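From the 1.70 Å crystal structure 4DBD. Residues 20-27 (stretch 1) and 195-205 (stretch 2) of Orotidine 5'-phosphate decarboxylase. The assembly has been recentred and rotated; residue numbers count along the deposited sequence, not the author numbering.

Stretch 1 (20-27) KEMENELY
Stretch 2, residues 195-205: NPLTALRTINK

Stretch 1 begins within a helix that starts earlier in the chain; Lys-20, Glu-21 and Met-22 are helical. It reaches an extended Leu-26 (phi/psi -132/151). Glu-25, at -131/24, has its N donating a hydrogen bond to Met-22 O at 2.6 Å. Stretch 2 is a helix from Pro-196 onward, with regular i to i+4 bonds such as Leu-200 N to Pro-196 O at 3.0 Å. Asn-195 caps it. Its OD1 accepts from Thr-198 N at 3.2 Å and, weakly, from Leu-197 N at 3.2 Å.

The register is set by two pairs. Met-22 CA lies 6.6 Å from Leu-197 CA, and Glu-25 CA lies 7.7 Å from Arg-201 CA. Both chains therefore advance in the same sense along the contact, which buries 437 Å² in all.

The charged group centres on Arg-201. Glu-25 points toward the helix with chi1 m, chi2 t and chi3 86°. Its carboxylate meets the guanidinium in a two-pronged salt bridge: Arg-201 NE donates to Glu-25 OE1 at 2.8 Å and 175°, and Arg-201 NH2 donates to Glu-25 OE2 at 2.8 Å and 157°. Such pairing matches two N-H groups to two carboxylate oxygens. Arg-201 starts sideways, and chi1 m, chi2 t, chi3 149° and chi4 140° bring its end nearer. Glu-21, with chi1 and chi2 both m, adds a long salt bridge, Glu-21 OE1 to Arg-201 NH2 at 3.7 Å. Glu-25 OE1 and Glu-21 OE1 both lie at the guanidinium edge, near its plane.

Asn-204 binds the backbone carbonyl of Glu-25. It points toward stretch 1 with chi1 -82° and chi2 -24°, and its ND2 donates to Glu-25 O at 3.1 Å and 163°. Water 1 links the same two residues. It donates to Glu-25 OE1 at 2.5 Å and accepts from Asn-204 ND2 at 2.9 Å. Asn-204 OD1 is bonded elsewhere in the structure.

The van der Waals contacts, mostly apolar, gather around Met-22 and Leu-200. Met-22 leaves its backbone sideways, but chi1 m, chi2 t and chi3 t carry its end to the start of the helix. There Met-22 CE lies 3.4 Å from Pro-196 O and 3.7 Å from Pro-196 CB. Leu-200 points toward stretch 1 with chi1 t and chi2 p. Its CD2 lies 3.7 Å from Met-22 CG, 3.8 Å from Leu-26 CD2 and 3.6 Å from Glu-25 O. Leu-26 adopts m, t. Leu-197, also t, p, packs its CD2 3.5 Å from Glu-21 CB.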

# COMPACT_ATOMS: atom_id res chain seq x y z
N LYS A 20 -11.69 -24.06 7.52
CA LYS A 20 -11.53 -25.44 7.05
C LYS A 20 -12.75 -25.96 6.28
O LYS A 20 -12.60 -26.76 5.36
CB LYS A 20 -11.16 -26.39 8.20
CG LYS A 20 -9.74 -26.20 8.71
CD LYS A 20 -8.71 -26.46 7.61
CE LYS A 20 -8.70 -27.91 7.18
NZ LYS A 20 -7.66 -28.20 6.14
N GLU A 21 -13.94 -25.50 6.64
CA GLU A 21 -15.14 -25.82 5.88
C GLU A 21 -15.17 -25.05 4.57
O GLU A 21 -15.56 -25.59 3.52
CB GLU A 21 -16.41 -25.51 6.67
CG GLU A 21 -16.75 -26.54 7.74
CD GLU A 21 -16.81 -27.96 7.19
OE1 GLU A 21 -17.72 -28.26 6.38
OE2 GLU A 21 -15.94 -28.78 7.56
N MET A 22 -14.76 -23.79 4.63
CA MET A 22 -14.75 -22.95 3.45
C MET A 22 -13.71 -23.42 2.45
O MET A 22 -13.88 -23.23 1.25
CB MET A 22 -14.46 -21.50 3.84
CG MET A 22 -15.47 -20.90 4.81
SD MET A 22 -15.18 -19.13 4.97
CE MET A 22 -16.79 -18.58 5.54
N GLU A 23 -12.65 -24.05 2.94
CA GLU A 23 -11.50 -24.39 2.10
C GLU A 23 -11.88 -25.02 0.75
O GLU A 23 -11.32 -24.65 -0.29
CB GLU A 23 -10.51 -25.28 2.87
CG GLU A 23 -10.60 -26.77 2.56
CD GLU A 23 -9.67 -27.60 3.42
OE1 GLU A 23 -9.85 -28.84 3.47
OE2 GLU A 23 -8.77 -27.01 4.05
N ASN A 24 -12.83 -25.95 0.77
CA ASN A 24 -13.22 -26.64 -0.46
C ASN A 24 -14.42 -25.97 -1.13
O ASN A 24 -15.01 -26.51 -2.07
CB ASN A 24 -13.52 -28.11 -0.18
CG ASN A 24 -14.71 -28.31 0.73
OD1 ASN A 24 -15.03 -27.43 1.53
ND2 ASN A 24 -15.36 -29.46 0.62
N GLU A 25 -14.77 -24.79 -0.63
CA GLU A 25 -15.84 -23.99 -1.23
C GLU A 25 -15.40 -22.55 -1.46
O GLU A 25 -16.22 -21.63 -1.53
CB GLU A 25 -17.09 -24.05 -0.37
CG GLU A 25 -17.73 -25.41 -0.43
CD GLU A 25 -18.63 -25.68 0.75
OE1 GLU A 25 -19.81 -25.28 0.69
OE2 GLU A 25 -18.14 -26.29 1.73
N LEU A 26 -14.08 -22.38 -1.57
CA LEU A 26 -13.47 -21.13 -1.98
C LEU A 26 -12.45 -21.47 -3.04
O LEU A 26 -11.90 -22.58 -3.02
CB LEU A 26 -12.73 -20.47 -0.81
CG LEU A 26 -13.54 -19.82 0.30
CD1 LEU A 26 -12.63 -19.36 1.42
CD2 LEU A 26 -14.33 -18.66 -0.26
N TYR A 27 -12.20 -20.55 -3.96
CA TYR A 27 -11.03 -20.69 -4.81
C TYR A 27 -9.78 -20.25 -4.05
O TYR A 27 -8.72 -20.86 -4.16
CB TYR A 27 -11.17 -19.87 -6.08
CG TYR A 27 -9.86 -19.79 -6.83
CD1 TYR A 27 -9.44 -20.83 -7.64
CD2 TYR A 27 -9.05 -18.67 -6.71
CE1 TYR A 27 -8.25 -20.76 -8.32
CE2 TYR A 27 -7.85 -18.59 -7.40
CZ TYR A 27 -7.45 -19.64 -8.20
OH TYR A 27 -6.27 -19.58 -8.88
N ASN A 195 -23.93 -16.29 10.06
CA ASN A 195 -23.17 -17.51 9.82
C ASN A 195 -22.37 -17.39 8.53
O ASN A 195 -22.93 -17.54 7.44
CB ASN A 195 -24.09 -18.74 9.77
CG ASN A 195 -23.34 -20.04 9.92
OD1 ASN A 195 -22.29 -20.24 9.30
ND2 ASN A 195 -23.85 -20.93 10.76
N PRO A 196 -21.07 -17.10 8.65
CA PRO A 196 -20.22 -16.92 7.47
C PRO A 196 -20.22 -18.11 6.53
O PRO A 196 -20.16 -17.91 5.31
CB PRO A 196 -18.82 -16.75 8.07
CG PRO A 196 -19.06 -16.17 9.42
CD PRO A 196 -20.33 -16.83 9.90
N LEU A 197 -20.25 -19.34 7.05
CA LEU A 197 -20.29 -20.49 6.17
C LEU A 197 -21.61 -20.54 5.39
O LEU A 197 -21.64 -20.84 4.20
CB LEU A 197 -20.08 -21.80 6.94
CG LEU A 197 -20.14 -23.09 6.11
CD1 LEU A 197 -19.31 -23.02 4.82
CD2 LEU A 197 -19.71 -24.29 6.97
N THR A 198 -22.71 -20.27 6.08
CA THR A 198 -24.02 -20.28 5.43
C THR A 198 -24.08 -19.23 4.32
O THR A 198 -24.58 -19.50 3.23
CB THR A 198 -25.16 -20.05 6.43
OG1 THR A 198 -25.10 -21.05 7.45
CG2 THR A 198 -26.51 -20.13 5.73
N ALA A 199 -23.59 -18.03 4.60
CA ALA A 199 -23.57 -16.97 3.59
C ALA A 199 -22.69 -17.35 2.40
O ALA A 199 -23.08 -17.17 1.25
CB ALA A 199 -23.15 -15.66 4.20
N LEU A 200 -21.50 -17.88 2.66
CA LEU A 200 -20.69 -18.36 1.55
C LEU A 200 -21.44 -19.40 0.71
O LEU A 200 -21.41 -19.35 -0.51
CB LEU A 200 -19.33 -18.91 2.03
CG LEU A 200 -18.49 -19.65 0.98
CD1 LEU A 200 -18.13 -18.76 -0.23
CD2 LEU A 200 -17.23 -20.23 1.62
N ARG A 201 -22.13 -20.34 1.36
CA ARG A 201 -22.85 -21.36 0.58
C ARG A 201 -23.98 -20.74 -0.26
O ARG A 201 -24.18 -21.11 -1.41
CB ARG A 201 -23.35 -22.48 1.50
CG ARG A 201 -22.22 -23.19 2.25
CD ARG A 201 -22.61 -24.53 2.90
NE ARG A 201 -21.45 -25.43 2.90
CZ ARG A 201 -21.09 -26.25 3.89
NH1 ARG A 201 -21.80 -26.32 5.01
NH2 ARG A 201 -20.00 -27.00 3.75
N THR A 202 -24.70 -19.79 0.32
CA THR A 202 -25.78 -19.11 -0.37
C THR A 202 -25.25 -18.32 -1.57
O THR A 202 -25.79 -18.40 -2.68
CB THR A 202 -26.51 -18.17 0.59
OG1 THR A 202 -27.06 -18.92 1.69
CG2 THR A 202 -27.62 -17.41 -0.12
N ILE A 203 -24.17 -17.57 -1.35
CA ILE A 203 -23.51 -16.81 -2.41
C ILE A 203 -22.97 -17.71 -3.51
O ILE A 203 -23.10 -17.41 -4.70
CB ILE A 203 -22.37 -15.95 -1.83
CG1 ILE A 203 -22.94 -14.84 -0.95
CG2 ILE A 203 -21.48 -15.41 -2.95
CD1 ILE A 203 -21.91 -14.17 -0.06
N ASN A 204 -22.36 -18.83 -3.12
CA ASN A 204 -21.92 -19.80 -4.10
C ASN A 204 -23.09 -20.27 -4.96
O ASN A 204 -22.96 -20.36 -6.19
CB ASN A 204 -21.23 -21.00 -3.43
CG ASN A 204 -19.77 -20.73 -3.10
OD1 ASN A 204 -19.13 -19.88 -3.71
ND2 ASN A 204 -19.24 -21.47 -2.12
N LYS A 205 -24.22 -20.55 -4.33
CA LYS A 205 -25.41 -20.97 -5.09
C LYS A 205 -25.86 -19.90 -6.07
O LYS A 205 -26.14 -20.18 -7.23
CB LYS A 205 -26.56 -21.35 -4.15
CG LYS A 205 -26.32 -22.59 -3.31
CD LYS A 205 -27.57 -22.92 -2.50
CE LYS A 205 -27.25 -23.81 -1.30
NZ LYS A 205 -27.96 -23.30 -0.09
O HOH W 1 -20.42 -23.99 -1.34